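Local coordinates for protein glycoside hydrolase family 31 (Trueperella pyogenes, PDB 5I0F) that degrades cycloalternan, a cyclic glucan, probably by a retaining mechanism of glycoside hydrolase family 31 that passes through a covalent glycosyl-enzyme intermediate, at residues T536-A539 against F540-S543; P606-V609 against A610-G614; L618-L621 against A622-Y625; V628-A631 against L632-Y635; W699-Y702 against W703-E706. One frame throughout, in Å; residues are numbered along the deposited sequence.

Interaction 1. Residues T536-A539 against F540-S543; sequences TWEA and FRSS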
loop_
_atom_site.group_PDB
_atom_site.type_symbol
_atom_site.label_atom_id
_atom_site.label_comp_id
_atom_site.label_asym_id
_atom_site.label_seq_id
_atom_site.Cartn_x
_atom_site.Cartn_y
_atom_site.Cartn_z
ATOM N N THR A 536 -10.214 -0.947 15.923
ATOM C CA THR A 536 -11.178 -2.035 16.086
ATOM C C THR A 536 -10.502 -3.402 16.211
ATOM O O THR A 536 -9.363 -3.602 15.734
ATOM C CB THR A 536 -12.151 -2.111 14.905
ATOM O OG1 THR A 536 -11.468 -2.487 13.712
ATOM C CG2 THR A 536 -12.907 -0.794 14.700
ATOM N N TRP A 537 -11.241 -4.360 16.785
ATOM C CA TRP A 537 -10.764 -5.744 16.847
ATOM C C TRP A 537 -10.605 -6.350 15.448
ATOM O O TRP A 537 -9.648 -7.053 15.200
ATOM C CB TRP A 537 -11.663 -6.620 17.726
ATOM C CG TRP A 537 -11.644 -6.176 19.140
ATOM C CD1 TRP A 537 -12.503 -5.297 19.739
ATOM C CD2 TRP A 537 -10.703 -6.570 20.145
ATOM N NE1 TRP A 537 -12.160 -5.128 21.069
ATOM C CE2 TRP A 537 -11.056 -5.893 21.342
ATOM C CE3 TRP A 537 -9.600 -7.432 20.158
ATOM C CZ2 TRP A 537 -10.349 -6.060 22.537
ATOM C CZ3 TRP A 537 -8.894 -7.602 21.362
ATOM C CH2 TRP A 537 -9.269 -6.906 22.527
ATOM N N GLU A 538 -11.535 -6.063 14.537
ATOM C CA GLU A 538 -11.431 -6.576 13.173
ATOM C C GLU A 538 -10.175 -6.052 12.467
ATOM O O GLU A 538 -9.489 -6.817 11.771
ATOM C CB GLU A 538 -12.700 -6.266 12.341
ATOM C CG GLU A 538 -12.706 -6.889 10.936
ATOM C CD GLU A 538 -12.306 -8.375 10.894
ATOM O OE1 GLU A 538 -12.805 -9.193 11.740
ATOM O OE2 GLU A 538 -11.442 -8.728 10.031
ATOM N N ALA A 539 -9.850 -4.779 12.675
ATOM C CA ALA A 539 -8.642 -4.217 12.080
ATOM C C ALA A 539 -7.344 -4.835 12.645
ATOM O O ALA A 539 -6.375 -5.038 11.907
ATOM C CB ALA A 539 -8.635 -2.704 12.230
ATOM N N PHE A 540 -7.347 -5.118 13.946
ATOM C CA PHE A 540 -6.267 -5.854 14.614
ATOM C C PHE A 540 -6.050 -7.216 13.940
ATOM O O PHE A 540 -4.928 -7.534 13.516
ATOM C CB PHE A 540 -6.634 -5.965 16.120
ATOM C CG PHE A 540 -5.661 -6.714 17.001
ATOM C CD1 PHE A 540 -4.361 -7.019 16.631
ATOM C CD2 PHE A 540 -6.088 -7.106 18.271
ATOM C CE1 PHE A 540 -3.507 -7.684 17.489
ATOM C CE2 PHE A 540 -5.223 -7.764 19.151
ATOM C CZ PHE A 540 -3.942 -8.075 18.748
ATOM N N ARG A 541 -7.122 -8.003 13.805
ATOM C CA ARG A 541 -7.007 -9.298 13.115
ATOM C C ARG A 541 -6.500 -9.153 11.687
ATOM O O ARG A 541 -5.630 -9.934 11.254
ATOM C CB ARG A 541 -8.337 -10.052 13.119
ATOM C CG ARG A 541 -8.750 -10.464 14.529
ATOM C CD ARG A 541 -10.041 -11.277 14.599
ATOM N NE ARG A 541 -11.241 -10.495 14.333
ATOM C CZ ARG A 541 -12.081 -9.967 15.246
ATOM N NH1 ARG A 541 -13.132 -9.280 14.821
ATOM N NH2 ARG A 541 -11.913 -10.098 16.564
ATOM N N SER A 542 -7.038 -8.175 10.958
ATOM C CA SER A 542 -6.602 -7.925 9.567
ATOM C C SER A 542 -5.144 -7.554 9.478
ATOM O O SER A 542 -4.433 -7.987 8.544
ATOM C CB SER A 542 -7.440 -6.841 8.892
ATOM O OG SER A 542 -8.771 -7.310 8.745
ATOM N N SER A 543 -4.676 -6.793 10.464
ATOM C CA SER A 543 -3.283 -6.358 10.492
ATOM C C SER A 543 -2.328 -7.534 10.712
ATOM O O SER A 543 -1.277 -7.571 10.094
ATOM C CB SER A 543 -3.051 -5.214 11.495
ATOM O OG SER A 543 -3.910 -4.066 11.249
HETATM O O HOH W 1 -9.195 -10.025 8.199
#
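The first turns of helix 537-551 join Thr536-Ala539 to Phe540-Ser543 by regular i to i+4 bonds, Phe540 N giving to Thr536 O and Arg541 N to Trp537 O. Ahead of them Thr536 is the N-cap: its OG1 accepts from Ala539 N at 3.0 Å. Within the same first turn, Glu538 and Arg541 form an i to i+3 salt bridge. Arg541 comes side-on, NH1 at 3.1 Å and NE at 3.3 Å from Glu538 OE1, so a single carboxylate oxygen takes both protons from the same face of its plane. That oxygen lies in the guanidinium plane, yet the two flat groups are turned 55° apart. The bend of Arg541 at chi3 (-72°) folds the guanidinium back over the helix start, where Trp537 O sits over its centre; NH2 reaches on to Thr683 O. This helix is the crossover between barrel strands 527-529 and 558-561, one beta-alpha-beta unit of the family 31 TIM barrel. On the side facing helix 572-583, Trp537 CE3 meets the edge of Phe540 at CD2, 4.0 Å away, the two side chains running alongside; Trp537 NE1 bonds Glu571, and Phe540 lies nearly parallel to the ring of Trp560. Ser543 bonds twice to Ala539 O, its OG at 2.7 Å from one face of the carbonyl plane and its N from the other.

Interaction 2. Residues P606-V609 against A610-G614; sequences PWNV and AEQTG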
loop_
_atom_site.group_PDB
_atom_site.type_symbol
_atom_site.label_atom_id
_atom_site.label_comp_id
_atom_site.label_asym_id
_atom_site.label_seq_id
_atom_site.Cartn_x
_atom_site.Cartn_y
_atom_site.Cartn_z
ATOM N N PRO A 606 0.708 5.687 25.694
ATOM C CA PRO A 606 0.122 4.918 26.783
ATOM C C PRO A 606 -0.626 5.772 27.794
ATOM O O PRO A 606 -1.712 5.384 28.264
ATOM C CB PRO A 606 1.346 4.235 27.408
ATOM C CG PRO A 606 2.298 4.063 26.270
ATOM C CD PRO A 606 2.113 5.302 25.437
ATOM N N TRP A 607 -0.078 6.954 28.066
ATOM C CA TRP A 607 -0.672 7.927 29.010
ATOM C C TRP A 607 -1.962 8.568 28.505
ATOM O O TRP A 607 -2.914 8.706 29.285
ATOM C CB TRP A 607 0.349 9.009 29.475
ATOM C CG TRP A 607 1.308 9.488 28.428
ATOM C CD1 TRP A 607 1.175 10.583 27.630
ATOM C CD2 TRP A 607 2.520 8.849 28.033
ATOM N NE1 TRP A 607 2.231 10.665 26.770
ATOM C CE2 TRP A 607 3.081 9.618 27.008
ATOM C CE3 TRP A 607 3.205 7.714 28.479
ATOM C CZ2 TRP A 607 4.283 9.277 26.396
ATOM C CZ3 TRP A 607 4.381 7.376 27.888
ATOM C CH2 TRP A 607 4.923 8.162 26.862
ATOM N N ASN A 608 -2.020 8.980 27.234
ATOM C CA ASN A 608 -3.281 9.534 26.716
ATOM C C ASN A 608 -4.393 8.482 26.669
ATOM O O ASN A 608 -5.538 8.745 27.091
ATOM C CB ASN A 608 -3.130 10.175 25.341
ATOM C CG ASN A 608 -4.382 10.932 24.934
ATOM O OD1 ASN A 608 -4.870 11.786 25.689
ATOM N ND2 ASN A 608 -4.940 10.597 23.774
ATOM N N VAL A 609 -4.050 7.274 26.229
ATOM C CA VAL A 609 -5.040 6.198 26.179
ATOM C C VAL A 609 -5.527 5.879 27.599
ATOM O O VAL A 609 -6.740 5.731 27.817
ATOM C CB VAL A 609 -4.546 4.953 25.407
ATOM C CG1 VAL A 609 -5.613 3.884 25.359
ATOM C CG2 VAL A 609 -4.145 5.329 23.956
ATOM N N ALA A 610 -4.597 5.799 28.552
ATOM C CA ALA A 610 -4.949 5.560 29.958
ATOM C C ALA A 610 -5.887 6.650 30.465
ATOM O O ALA A 610 -6.902 6.342 31.118
ATOM C CB ALA A 610 -3.711 5.491 30.836
ATOM N N GLU A 611 -5.568 7.905 30.143
ATOM C CA GLU A 611 -6.395 9.048 30.572
ATOM C C GLU A 611 -7.806 8.958 29.982
ATOM O O GLU A 611 -8.788 9.061 30.733
ATOM C CB GLU A 611 -5.729 10.383 30.195
ATOM C CG GLU A 611 -6.575 11.663 30.340
ATOM C CD GLU A 611 -7.049 11.938 31.759
ATOM O OE1 GLU A 611 -6.317 11.610 32.725
ATOM O OE2 GLU A 611 -8.160 12.512 31.913
ATOM N N GLN A 612 -7.907 8.771 28.663
ATOM C CA GLN A 612 -9.213 8.809 27.989
ATOM C C GLN A 612 -10.063 7.596 28.340
ATOM O O GLN A 612 -11.283 7.715 28.380
ATOM C CB GLN A 612 -9.111 8.876 26.466
ATOM C CG GLN A 612 -8.279 9.978 25.834
ATOM C CD GLN A 612 -8.616 11.365 26.292
ATOM O OE1 GLN A 612 -9.738 11.658 26.688
ATOM N NE2 GLN A 612 -7.632 12.255 26.213
ATOM N N THR A 613 -9.438 6.440 28.612
ATOM C CA THR A 613 -10.183 5.237 28.966
ATOM C C THR A 613 -10.427 5.063 30.455
ATOM O O THR A 613 -11.120 4.152 30.836
ATOM C CB THR A 613 -9.498 3.940 28.441
ATOM O OG1 THR A 613 -8.202 3.800 29.026
ATOM C CG2 THR A 613 -9.392 3.945 26.918
ATOM N N GLY A 614 -9.846 5.919 31.291
ATOM C CA GLY A 614 -9.867 5.724 32.733
ATOM C C GLY A 614 -9.129 4.472 33.190
ATOM O O GLY A 614 -9.405 3.983 34.270
#
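Asn608 and Gln612 meet one turn apart on the short helix 606-613, amide to amide: Gln612 NE2 gives a hydrogen bond of 2.9 Å to Asn608 OD1. The acceptor lies in the amide plane of Gln612, whereas the donor is tilted 31° from the carbonyl plane of Asn608, and the two amides are turned 64° against each other. Chi1 sets Gln612 CG beside its backbone N, 3.3 Å from Asn608 O, and the bend at chi2 (-53°) then carries the amide back to Asn608. The tightest packing is on the side facing helix 617-646. Pro606, Val609 and Ala610 are buried against Ala622, Leu618 and Ile619 of that helix, and Ala610 CB nestles 3.3 Å from Pro606 O. Trp607, also buried, with Pro606 CD over one face, points away from the next turn and packs against helix 307-320, where NE1 bonds Gln313 and the ring receives Arg316 as a cation-pi partner. The other end is looser: Glu611 is exposed and leads its carboxylate away, and the chain leaves the helix at Gly614 through a Schellman motif with positive phi. Just before it, Thr613 OG1 comes 2.7 Å from Val609 O, which also accepts from Thr613 N on the opposite face of the carbonyl plane. Asn608 ND2 is held by Asp603 O and Leu601 O, and with OD1 taken by Gln612 both ends of this buried amide have partners. Such pairing leaves little doubt about which way round the amide lies and fixes its rotation against the chain entering the helix.

Interaction 3. Residues L618-L621 against A622-Y625; sequences LIDL and ARHY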
loop_
_atom_site.group_PDB
_atom_site.type_symbol
_atom_site.label_atom_id
_atom_site.label_comp_id
_atom_site.label_asym_id
_atom_site.label_seq_id
_atom_site.Cartn_x
_atom_site.Cartn_y
_atom_site.Cartn_z
ATOM N N LEU A 618 -2.754 0.804 32.066
ATOM C CA LEU A 618 -2.135 0.773 30.736
ATOM C C LEU A 618 -0.711 1.319 30.701
ATOM O O LEU A 618 0.082 0.893 29.858
ATOM C CB LEU A 618 -2.975 1.523 29.700
ATOM C CG LEU A 618 -4.335 0.938 29.321
ATOM C CD1 LEU A 618 -4.908 1.779 28.193
ATOM C CD2 LEU A 618 -4.206 -0.524 28.898
ATOM N N ILE A 619 -0.380 2.263 31.584
ATOM C CA ILE A 619 0.994 2.797 31.604
ATOM C C ILE A 619 1.950 1.698 32.117
ATOM O O ILE A 619 2.964 1.432 31.478
ATOM C CB ILE A 619 1.129 4.126 32.389
ATOM C CG1 ILE A 619 0.138 5.177 31.853
ATOM C CG2 ILE A 619 2.536 4.682 32.234
ATOM C CD1 ILE A 619 0.146 6.476 32.622
ATOM N N ASP A 620 1.589 1.035 33.218
ATOM C CA ASP A 620 2.378 -0.104 33.739
ATOM C C ASP A 620 2.483 -1.224 32.701
ATOM O O ASP A 620 3.537 -1.828 32.546
ATOM C CB ASP A 620 1.778 -0.682 35.032
ATOM C CG ASP A 620 2.170 0.101 36.293
ATOM O OD1 ASP A 620 2.992 1.057 36.276
ATOM O OD2 ASP A 620 1.650 -0.270 37.369
ATOM N N LEU A 621 1.392 -1.486 31.977
ATOM C CA LEU A 621 1.426 -2.494 30.902
ATOM C C LEU A 621 2.406 -2.129 29.790
ATOM O O LEU A 621 3.128 -2.991 29.310
ATOM C CB LEU A 621 0.037 -2.718 30.302
ATOM C CG LEU A 621 -0.308 -4.168 30.004
ATOM C CD1 LEU A 621 -0.380 -4.987 31.317
ATOM C CD2 LEU A 621 -1.626 -4.278 29.238
ATOM N N ALA A 622 2.420 -0.867 29.376
ATOM C CA ALA A 622 3.362 -0.418 28.367
ATOM C C ALA A 622 4.814 -0.511 28.857
ATOM O O ALA A 622 5.699 -0.898 28.087
ATOM C CB ALA A 622 3.041 0.992 27.920
ATOM N N ARG A 623 5.045 -0.187 30.137
ATOM C CA ARG A 623 6.361 -0.389 30.758
ATOM C C ARG A 623 6.786 -1.851 30.644
ATOM O O ARG A 623 7.893 -2.142 30.182
ATOM C CB ARG A 623 6.369 0.045 32.248
ATOM C CG ARG A 623 6.742 1.497 32.513
ATOM C CD ARG A 623 6.957 1.792 34.011
ATOM N NE ARG A 623 5.688 2.063 34.702
ATOM C CZ ARG A 623 5.039 3.233 34.721
ATOM N NH1 ARG A 623 3.888 3.344 35.388
ATOM N NH2 ARG A 623 5.507 4.305 34.101
ATOM N N HIS A 624 5.891 -2.753 31.064
ATOM C CA HIS A 624 6.116 -4.207 31.019
ATOM C C HIS A 624 6.469 -4.702 29.611
ATOM O O HIS A 624 7.505 -5.342 29.407
ATOM C CB HIS A 624 4.871 -4.930 31.580
ATOM C CG HIS A 624 4.806 -6.396 31.290
ATOM N ND1 HIS A 624 5.692 -7.306 31.822
ATOM C CD2 HIS A 624 3.922 -7.115 30.558
ATOM C CE1 HIS A 624 5.381 -8.521 31.405
ATOM N NE2 HIS A 624 4.304 -8.435 30.641
ATOM N N TYR A 625 5.616 -4.407 28.639
ATOM C CA TYR A 625 5.881 -4.864 27.272
ATOM C C TYR A 625 7.078 -4.166 26.612
ATOM O O TYR A 625 7.763 -4.794 25.788
ATOM C CB TYR A 625 4.613 -4.794 26.412
ATOM C CG TYR A 625 3.642 -5.915 26.757
ATOM C CD1 TYR A 625 3.991 -7.268 26.537
ATOM C CD2 TYR A 625 2.399 -5.639 27.296
ATOM C CE1 TYR A 625 3.107 -8.306 26.832
ATOM C CE2 TYR A 625 1.513 -6.668 27.610
ATOM C CZ TYR A 625 1.876 -7.999 27.404
ATOM O OH TYR A 625 0.972 -9.008 27.710
#
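Arg623 folds back along helix 617-646 to meet Ile619 and Asp620 in the turn before. Its CB lies 3.4 Å from Asp620 O, and CG passes Ile619 O at 3.9 Å. A bend at chi3 (-83°) then turns the chain toward the N-terminal end of the helix. NE makes a weak bond to Asp620 OD1, and NH1 a much shorter one, 2.6 Å, to the same oxygen, meeting it nearly along its C-O axis. That oxygen lies in the guanidinium plane, although carboxylate and guanidinium stand 70° apart. Beside this i to i+3 salt bridge, NH2 is 3.5 Å from Ile619 CG2, and Ile619 O sits over the centre of one guanidinium face; NH2 also pairs with Glu320. On another side of the helix Leu621 CG packs 3.9 Å from Tyr625 CE2, the two side chains pointing the same way, and His624 CD2 covers one face of the tyrosine ring. Leu621 and Tyr625 lean on helix 572-583, while Leu618, Ile619 and Ala622 lie against helix 606-613; Tyr625 OH and His624 NE2 bond backbone oxygens of Trp720 and Asp721, in the loop ahead of strand 725-728.

Interaction 4. Residues V628-A631 against L632-Y635; sequences VREA and LRPY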
loop_
_atom_site.group_PDB
_atom_site.type_symbol
_atom_site.label_atom_id
_atom_site.label_comp_id
_atom_site.label_asym_id
_atom_site.label_seq_id
_atom_site.Cartn_x
_atom_site.Cartn_y
_atom_site.Cartn_z
ATOM N N VAL A 628 9.962 -6.073 27.749
ATOM C CA VAL A 628 10.012 -7.283 26.953
ATOM C C VAL A 628 10.626 -6.988 25.570
ATOM O O VAL A 628 11.538 -7.723 25.089
ATOM C CB VAL A 628 8.614 -7.946 26.833
ATOM C CG1 VAL A 628 8.641 -9.100 25.842
ATOM C CG2 VAL A 628 8.141 -8.449 28.209
ATOM N N ARG A 629 10.173 -5.895 24.962
ATOM C CA ARG A 629 10.690 -5.500 23.656
ATOM C C ARG A 629 12.212 -5.279 23.704
ATOM O O ARG A 629 12.951 -5.760 22.818
ATOM C CB ARG A 629 9.984 -4.267 23.144
ATOM C CG ARG A 629 10.405 -3.831 21.740
ATOM C CD ARG A 629 10.048 -4.884 20.717
ATOM N NE ARG A 629 10.321 -4.458 19.337
ATOM C CZ ARG A 629 9.966 -5.133 18.246
ATOM N NH1 ARG A 629 9.260 -6.248 18.322
ATOM N NH2 ARG A 629 10.281 -4.659 17.048
ATOM N N GLU A 630 12.683 -4.604 24.760
ATOM C CA GLU A 630 14.112 -4.358 24.912
ATOM C C GLU A 630 14.874 -5.673 25.046
ATOM O O GLU A 630 15.891 -5.852 24.382
ATOM C CB GLU A 630 14.411 -3.421 26.101
ATOM C CG GLU A 630 13.903 -1.990 25.888
ATOM C CD GLU A 630 14.638 -1.269 24.775
ATOM O OE1 GLU A 630 15.781 -0.850 25.018
ATOM O OE2 GLU A 630 14.084 -1.114 23.649
ATOM N N ALA A 631 14.366 -6.589 25.878
ATOM C CA ALA A 631 14.962 -7.923 26.036
ATOM C C ALA A 631 14.975 -8.753 24.744
ATOM O O ALA A 631 15.852 -9.610 24.572
ATOM C CB ALA A 631 14.237 -8.706 27.131
ATOM N N LEU A 632 14.001 -8.517 23.856
ATOM C CA LEU A 632 13.955 -9.176 22.556
ATOM C C LEU A 632 14.938 -8.631 21.547
ATOM O O LEU A 632 15.144 -9.266 20.525
ATOM C CB LEU A 632 12.566 -9.060 21.922
ATOM C CG LEU A 632 11.463 -9.944 22.438
ATOM C CD1 LEU A 632 10.147 -9.452 21.812
ATOM C CD2 LEU A 632 11.718 -11.410 22.103
ATOM N N ARG A 633 15.550 -7.475 21.788
ATOM C CA ARG A 633 16.381 -6.861 20.742
ATOM C C ARG A 633 17.469 -7.790 20.178
ATOM O O ARG A 633 17.581 -7.887 18.962
ATOM C CB ARG A 633 17.028 -5.538 21.160
ATOM C CG ARG A 633 17.565 -4.828 19.915
ATOM C CD ARG A 633 17.745 -3.333 19.993
ATOM N NE ARG A 633 16.727 -2.578 20.736
ATOM C CZ ARG A 633 16.715 -1.245 20.780
ATOM N NH1 ARG A 633 17.619 -0.547 20.093
ATOM N NH2 ARG A 633 15.800 -0.597 21.505
ATOM N N PRO A 634 18.262 -8.456 21.050
ATOM C CA PRO A 634 19.308 -9.347 20.518
ATOM C C PRO A 634 18.732 -10.481 19.667
ATOM O O PRO A 634 19.337 -10.855 18.678
ATOM C CB PRO A 634 20.007 -9.913 21.752
ATOM C CG PRO A 634 19.422 -9.210 22.934
ATOM C CD PRO A 634 18.294 -8.349 22.522
ATOM N N TYR A 635 17.577 -11.008 20.051
ATOM C CA TYR A 635 16.878 -12.030 19.271
ATOM C C TYR A 635 16.425 -11.491 17.895
ATOM O O TYR A 635 16.610 -12.158 16.876
ATOM C CB TYR A 635 15.664 -12.557 20.054
ATOM C CG TYR A 635 14.919 -13.665 19.340
ATOM C CD1 TYR A 635 15.433 -14.974 19.290
ATOM C CD2 TYR A 635 13.701 -13.413 18.700
ATOM C CE1 TYR A 635 14.753 -15.991 18.626
ATOM C CE2 TYR A 635 13.016 -14.424 18.044
ATOM C CZ TYR A 635 13.544 -15.704 17.996
ATOM O OH TYR A 635 12.845 -16.670 17.316
HETATM O O HOH W 2 14.203 -4.226 20.745
#
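Among charged groups, Glu630 and Arg633 form the salt bridge of this turn, Arg633 NH2 lying 2.8 Å from Glu630 OE2. The nitrogen comes in on the syn side of the carboxylate, and the oxygen lies near the guanidinium plane, yet the two planes are almost perpendicular (89°). Bends at chi2 of Glu630 (-67°) and chi3 of Arg633 (-38°) bring the carboxylate oxygen to the guanidinium edge, with the two side chains lying side by side. NH1 has a second acid in Glu292, and a water accepting from Arg633 NE at 3.0 Å donates to Arg629 O. Arg629 itself turns away, its guanidinium held by backbone oxygens of Phe295, Thr583, Met585 and Pro586.

Backbone bonds change pattern here. Leu632 N gives to Val628 O at 2.9 Å in the ordinary i to i+4 way, whereas Arg633 N gives to Glu630 O, three residues back, from well above the carbonyl plane. Pro634 has no N-H to offer, and its CD lies 3.4 Å from Ala631 O; helix 617-646 kinks at this point.

Apolar contact is light within the turn: Val628 CG1 and Leu632 CD1 approach to 4.3 Å, and both residues pack on Phe584. Arg633 thus pairs with two carboxylates, through NH2 and NH1, which would probably stabilise its positive charge, while the water bridges its NE to a backbone carbonyl beside the kink.

Interaction 5. Residues W699-Y702 against W703-E706; sequences WEDY and WSGE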
loop_
_atom_site.group_PDB
_atom_site.type_symbol
_atom_site.label_atom_id
_atom_site.label_comp_id
_atom_site.label_asym_id
_atom_site.label_seq_id
_atom_site.Cartn_x
_atom_site.Cartn_y
_atom_site.Cartn_z
ATOM N N TRP A 699 7.924 -27.477 23.616
ATOM C CA TRP A 699 7.712 -26.035 23.661
ATOM C C TRP A 699 7.683 -25.565 25.104
ATOM O O TRP A 699 7.127 -26.248 25.965
ATOM C CB TRP A 699 6.398 -25.688 22.946
ATOM C CG TRP A 699 6.439 -25.984 21.483
ATOM C CD1 TRP A 699 6.064 -27.145 20.872
ATOM C CD2 TRP A 699 6.874 -25.105 20.442
ATOM N NE1 TRP A 699 6.252 -27.046 19.512
ATOM C CE2 TRP A 699 6.752 -25.810 19.220
ATOM C CE3 TRP A 699 7.372 -23.800 20.423
ATOM C CZ2 TRP A 699 7.082 -25.241 17.982
ATOM C CZ3 TRP A 699 7.714 -23.234 19.195
ATOM C CH2 TRP A 699 7.564 -23.957 17.989
ATOM N N GLU A 700 8.310 -24.413 25.356
ATOM C CA GLU A 700 8.408 -23.803 26.678
ATOM C C GLU A 700 7.558 -22.518 26.695
ATOM O O GLU A 700 7.683 -21.700 25.785
ATOM C CB GLU A 700 9.892 -23.485 26.980
ATOM C CG GLU A 700 10.154 -22.764 28.310
ATOM C CD GLU A 700 11.637 -22.704 28.742
ATOM O OE1 GLU A 700 12.523 -23.310 28.080
ATOM O OE2 GLU A 700 11.917 -22.041 29.780
ATOM N N ASP A 701 6.711 -22.355 27.716
ATOM C CA ASP A 701 5.959 -21.112 27.927
ATOM C C ASP A 701 6.939 -19.985 28.196
ATOM O O ASP A 701 7.824 -20.107 29.046
ATOM C CB ASP A 701 4.971 -21.229 29.083
ATOM C CG ASP A 701 3.984 -20.062 29.136
ATOM O OD1 ASP A 701 4.296 -19.019 29.744
ATOM O OD2 ASP A 701 2.876 -20.195 28.579
ATOM N N TYR A 702 6.792 -18.895 27.444
ATOM C CA TYR A 702 7.721 -17.769 27.541
ATOM C C TYR A 702 7.724 -17.108 28.915
ATOM O O TYR A 702 8.753 -16.559 29.344
ATOM C CB TYR A 702 7.319 -16.740 26.499
ATOM C CG TYR A 702 8.315 -15.647 26.258
ATOM C CD1 TYR A 702 9.389 -15.855 25.398
ATOM C CD2 TYR A 702 8.169 -14.392 26.860
ATOM C CE1 TYR A 702 10.294 -14.848 25.142
ATOM C CE2 TYR A 702 9.086 -13.381 26.614
ATOM C CZ TYR A 702 10.139 -13.624 25.742
ATOM O OH TYR A 702 11.066 -12.655 25.463
ATOM N N TRP A 703 6.570 -17.150 29.587
ATOM C CA TRP A 703 6.328 -16.393 30.806
ATOM C C TRP A 703 6.550 -17.237 32.069
ATOM O O TRP A 703 7.084 -16.731 33.048
ATOM C CB TRP A 703 4.909 -15.821 30.806
ATOM C CG TRP A 703 4.554 -15.142 29.521
ATOM C CD1 TRP A 703 3.765 -15.637 28.520
ATOM C CD2 TRP A 703 5.017 -13.870 29.081
ATOM N NE1 TRP A 703 3.693 -14.730 27.487
ATOM C CE2 TRP A 703 4.466 -13.643 27.803
ATOM C CE3 TRP A 703 5.848 -12.892 29.647
ATOM C CZ2 TRP A 703 4.704 -12.479 27.087
ATOM C CZ3 TRP A 703 6.081 -11.736 28.936
ATOM C CH2 TRP A 703 5.510 -11.542 27.662
ATOM N N SER A 704 6.149 -18.509 32.034
ATOM C CA SER A 704 6.161 -19.373 33.221
ATOM C C SER A 704 7.190 -20.485 33.193
ATOM O O SER A 704 7.385 -21.136 34.221
ATOM C CB SER A 704 4.788 -20.015 33.394
ATOM O OG SER A 704 4.542 -20.961 32.361
ATOM N N GLY A 705 7.809 -20.746 32.038
ATOM C CA GLY A 705 8.715 -21.881 31.879
ATOM C C GLY A 705 8.067 -23.255 31.689
ATOM O O GLY A 705 8.773 -24.223 31.436
ATOM N N GLU A 706 6.736 -23.337 31.757
ATOM C CA GLU A 706 6.014 -24.606 31.655
ATOM C C GLU A 706 6.231 -25.277 30.292
ATOM O O GLU A 706 6.096 -24.638 29.235
ATOM C CB GLU A 706 4.511 -24.370 31.857
ATOM C CG GLU A 706 3.701 -25.625 32.162
ATOM C CD GLU A 706 2.222 -25.493 31.835
ATOM O OE1 GLU A 706 1.753 -24.412 31.389
ATOM O OE2 GLU A 706 1.514 -26.500 32.007
HETATM O O HOH W 3 11.679 -24.158 32.200
HETATM O O HOH W 4 1.813 -22.669 28.938
#
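Tyr702 stands edge-on over Trp703, a T-shaped pair of sequence neighbours with ring planes 75° apart and centroids 5.0 Å apart (tyrosine ring to the six-membered ring). Tyr702 CD2 lies over the centre of one indole face, and Tyr702 CB makes a CH-pi contact with the five-membered ring, 4.2 Å from its centroid and almost on the normal. At the indole edge, near its plane, lies Asp701 OD1; NE1 bonds Ile723 O. The pair sits in the hairpin turn between antiparallel strands 698-701 and 707-709 of the C-terminal beta domain. Asp701 closes that turn. With CG anti to the backbone N (chi1 -168°), its carboxylate swings over the loop, and OD1 accepts from Trp703 N at 2.9 Å and from Ser704 N at 3.0 Å, on opposite faces of the carboxylate plane. The first of these is the side-chain-to-backbone bond of an Asx turn. The backbone adds Asp701 N to Glu706 O, 2.8 Å, and Gly705 N to Asp701 O, with Gly705 at positive phi. Asp701 OD2 forms a salt bridge with Arg716 and takes a proton from a water that also donates to Glu706 OE1, bridging two acids that might otherwise repel. Ser704 OG, placed by chi1 of 69°, accepts from Glu706 N at 3.3 Å, an ST turn.

How the interactions relate
Along the chain the five contacts follow in numerical order. Interaction 1 lies on a barrel helix, its centre about 20 Å from that of interaction 2 and about 21 Å from that of interaction 3, touching neither. Interactions 2 and 3 are on successive helices, 606-613 and 617-646, and pack together, their centres about 12 Å apart. Interactions 3 and 4 share helix 617-646, centres about 15 Å apart. Interaction 5, in the C-terminal beta domain, touches both: Trp703 meets His624, Tyr625 and Val628, and Tyr702 meets Leu632. The long helix therefore carries one run of contacts from the TIM-barrel region to the C-terminal sheet, joining two domains of the enzyme.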